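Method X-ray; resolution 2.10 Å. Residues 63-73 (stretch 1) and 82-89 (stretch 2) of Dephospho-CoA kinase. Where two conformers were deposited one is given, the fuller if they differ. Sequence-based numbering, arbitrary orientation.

Stretch 1 (63-73) DIISHFGSSVV
Stretch 2 (82-89) KRIRDIIF

Packing of a helix end and the 3-10 turn after it against a second helix in dephospho-CoA kinase. Residues 63-68 are helical; Gly-69 is the first residue after the helix to leave helical phi/psi (94/-174); a CB at these angles would jam against the carbonyl O of Phe-68, which calls for glycine. A 3-10 segment then carries Ser-71 and Val-72 to the helix that runs through residues 82-89. The two helix axes run at 61°, no closer than 12.9 Å, and side chains from both stretches occupy the space between them; the closest CA pair is Val-72 CA and Arg-83 CA, 6.5 Å apart. In all, 357 Å² is buried, mostly aliphatic and aromatic.

Ile-64 (m, t) points toward the second helix and sets CG2 3.9 Å from CD1 of Ile-84. Ile-84 leaves its helix sideways, but chi1 -72° and chi2 172° extend its end into the contact. One turn after Ile-64, Phe-68 also points toward the partner; chi1 -69° and chi2 -66° bring ring atom CE1 to 3.7 Å from Ile-87 CG2 and CZ to 4.2 Å from Ile-88 CD1, both approached obliquely. Ile-87 is m, t and points toward stretch 1, whereas Ile-88 starts sideways and, with both chi angles m (-65°, -46°), turns CD1 to the ring.

Val-72 (chi1 -61°, m) is buried and compact: its CG1 lies 3.9 Å from Ile-84 CG1, 4.2 Å from Ile-87 CD1 and 4.2 Å from Arg-83 CD, joining the apolar cluster to the arginine's aliphatic stem. Arg-83 is extended (t, t, t; chi4 86°), so its CG and CD pass Val-72 CG1; the residue is exposed. Its NE donates a weak hydrogen bond to Ser-71 OG (3.0 Å, 147°), near the guanidinium plane; Ser-71, at chi1 75° (p), supplies this small polar partner at the exposed margin.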

# COMPACT_ATOMS: atom_id res chain seq x y z
N ASP A 63 13.15 -16.85 6.97
CA ASP A 63 12.13 -17.72 6.39
C ASP A 63 11.93 -17.44 4.90
O ASP A 63 11.66 -18.36 4.13
CB ASP A 63 10.80 -17.55 7.13
CG ASP A 63 10.88 -17.93 8.59
OD1 ASP A 63 11.82 -18.67 8.97
OD2 ASP A 63 10.01 -17.49 9.36
N ILE A 64 12.04 -16.18 4.52
CA ILE A 64 11.91 -15.77 3.13
C ILE A 64 13.02 -16.40 2.28
O ILE A 64 12.76 -16.96 1.21
CB ILE A 64 11.94 -14.23 3.00
CG1 ILE A 64 10.61 -13.64 3.47
CG2 ILE A 64 12.19 -13.79 1.55
CD1 ILE A 64 10.63 -12.14 3.69
N ILE A 65 14.26 -16.31 2.75
CA ILE A 65 15.40 -16.83 2.01
C ILE A 65 15.39 -18.35 1.98
O ILE A 65 15.75 -18.96 0.97
CB ILE A 65 16.72 -16.32 2.62
CG1 ILE A 65 16.85 -14.82 2.38
CG2 ILE A 65 17.93 -17.04 2.02
CD1 ILE A 65 17.87 -14.14 3.25
N SER A 66 14.97 -18.98 3.07
CA SER A 66 14.87 -20.43 3.10
C SER A 66 13.77 -20.90 2.16
O SER A 66 13.89 -21.94 1.51
CB SER A 66 14.60 -20.93 4.53
OG SER A 66 13.22 -21.11 4.75
N HIS A 67 12.69 -20.13 2.08
CA HIS A 67 11.55 -20.48 1.25
C HIS A 67 11.82 -20.31 -0.24
O HIS A 67 11.60 -21.23 -1.03
CB HIS A 67 10.34 -19.64 1.65
CG HIS A 67 9.08 -20.00 0.93
ND1 HIS A 67 8.33 -21.11 1.26
CD2 HIS A 67 8.43 -19.41 -0.10
CE1 HIS A 67 7.28 -21.18 0.47
NE2 HIS A 67 7.31 -20.17 -0.37
N PHE A 68 12.31 -19.13 -0.62
CA PHE A 68 12.53 -18.82 -2.03
C PHE A 68 13.91 -19.25 -2.50
O PHE A 68 14.13 -19.42 -3.70
CB PHE A 68 12.33 -17.33 -2.28
CG PHE A 68 10.91 -16.87 -2.14
CD1 PHE A 68 9.94 -17.30 -3.03
CD2 PHE A 68 10.54 -15.99 -1.13
CE1 PHE A 68 8.63 -16.87 -2.92
CE2 PHE A 68 9.23 -15.56 -1.01
CZ PHE A 68 8.27 -16.00 -1.90
N GLY A 69 14.84 -19.42 -1.57
CA GLY A 69 16.17 -19.90 -1.91
C GLY A 69 17.15 -18.77 -2.14
O GLY A 69 16.83 -17.60 -1.96
N SER A 70 18.36 -19.13 -2.56
CA SER A 70 19.47 -18.19 -2.67
C SER A 70 19.26 -17.09 -3.70
O SER A 70 19.95 -16.07 -3.66
CB SER A 70 20.75 -18.96 -2.99
OG SER A 70 20.56 -19.79 -4.13
N SER A 71 18.32 -17.28 -4.63
CA SER A 71 18.12 -16.32 -5.71
C SER A 71 17.63 -14.96 -5.20
O SER A 71 17.86 -13.93 -5.85
CB SER A 71 17.13 -16.87 -6.75
OG SER A 71 15.79 -16.82 -6.28
N VAL A 72 16.97 -14.93 -4.05
CA VAL A 72 16.44 -13.68 -3.51
C VAL A 72 17.38 -13.00 -2.52
O VAL A 72 17.00 -12.04 -1.85
CB VAL A 72 15.06 -13.88 -2.83
CG1 VAL A 72 14.05 -14.42 -3.83
CG2 VAL A 72 15.18 -14.80 -1.62
N VAL A 73 18.61 -13.51 -2.42
CA VAL A 73 19.65 -12.90 -1.59
C VAL A 73 20.66 -12.17 -2.46
O VAL A 73 21.38 -12.80 -3.23
CB VAL A 73 20.41 -13.95 -0.74
CG1 VAL A 73 20.97 -13.30 0.52
CG2 VAL A 73 19.52 -15.12 -0.39
N LYS A 82 13.17 -6.37 -5.50
CA LYS A 82 12.65 -6.30 -6.86
C LYS A 82 12.25 -7.70 -7.32
O LYS A 82 11.16 -7.91 -7.83
CB LYS A 82 13.69 -5.70 -7.82
CG LYS A 82 13.14 -4.69 -8.81
CD LYS A 82 12.27 -5.33 -9.89
CE LYS A 82 13.05 -5.61 -11.16
NZ LYS A 82 12.20 -6.22 -12.22
N ARG A 83 13.15 -8.66 -7.10
CA ARG A 83 12.91 -10.03 -7.50
C ARG A 83 11.71 -10.61 -6.75
O ARG A 83 10.87 -11.28 -7.35
CB ARG A 83 14.14 -10.90 -7.25
CG ARG A 83 13.94 -12.35 -7.61
CD ARG A 83 15.25 -13.11 -7.66
NE ARG A 83 15.05 -14.50 -8.07
CZ ARG A 83 15.00 -14.92 -9.33
NH1 ARG A 83 15.14 -14.06 -10.34
NH2 ARG A 83 14.82 -16.21 -9.59
N ILE A 84 11.65 -10.36 -5.45
CA ILE A 84 10.54 -10.86 -4.65
C ILE A 84 9.22 -10.29 -5.16
O ILE A 84 8.25 -11.03 -5.30
CB ILE A 84 10.74 -10.53 -3.15
CG1 ILE A 84 11.87 -11.40 -2.60
CG2 ILE A 84 9.46 -10.77 -2.36
CD1 ILE A 84 12.33 -11.06 -1.19
N ARG A 85 9.18 -9.00 -5.46
CA ARG A 85 7.97 -8.39 -6.01
C ARG A 85 7.54 -9.06 -7.31
O ARG A 85 6.35 -9.32 -7.51
CB ARG A 85 8.18 -6.89 -6.25
CG ARG A 85 7.86 -6.04 -5.03
CD ARG A 85 7.99 -4.54 -5.33
NE ARG A 85 9.24 -3.99 -4.82
CZ ARG A 85 10.18 -3.39 -5.56
NH1 ARG A 85 10.03 -3.24 -6.87
NH2 ARG A 85 11.28 -2.94 -4.97
N ASP A 86 8.50 -9.35 -8.18
CA ASP A 86 8.22 -10.05 -9.43
C ASP A 86 7.60 -11.41 -9.15
O ASP A 86 6.67 -11.83 -9.84
CB ASP A 86 9.49 -10.23 -10.26
CG ASP A 86 10.06 -8.91 -10.75
OD1 ASP A 86 9.35 -7.89 -10.70
OD2 ASP A 86 11.23 -8.89 -11.20
N ILE A 87 8.11 -12.11 -8.14
CA ILE A 87 7.60 -13.43 -7.79
C ILE A 87 6.19 -13.32 -7.22
O ILE A 87 5.29 -14.05 -7.62
CB ILE A 87 8.53 -14.14 -6.77
CG1 ILE A 87 9.87 -14.49 -7.43
CG2 ILE A 87 7.87 -15.41 -6.22
CD1 ILE A 87 10.92 -15.06 -6.48
N ILE A 88 6.01 -12.40 -6.28
CA ILE A 88 4.72 -12.20 -5.63
C ILE A 88 3.64 -11.82 -6.64
O ILE A 88 2.51 -12.31 -6.57
CB ILE A 88 4.82 -11.10 -4.53
CG1 ILE A 88 5.76 -11.53 -3.39
CG2 ILE A 88 3.46 -10.76 -3.95
CD1 ILE A 88 5.56 -12.94 -2.88
N PHE A 89 3.99 -10.96 -7.59
CA PHE A 89 3.02 -10.46 -8.56
C PHE A 89 2.54 -11.56 -9.51
O PHE A 89 1.38 -11.57 -9.91
CB PHE A 89 3.61 -9.30 -9.35
CG PHE A 89 2.74 -8.83 -10.48
CD1 PHE A 89 2.98 -9.25 -11.78
CD2 PHE A 89 1.68 -7.97 -10.24
CE1 PHE A 89 2.17 -8.82 -12.82
CE2 PHE A 89 0.88 -7.54 -11.27
CZ PHE A 89 1.13 -7.96 -12.56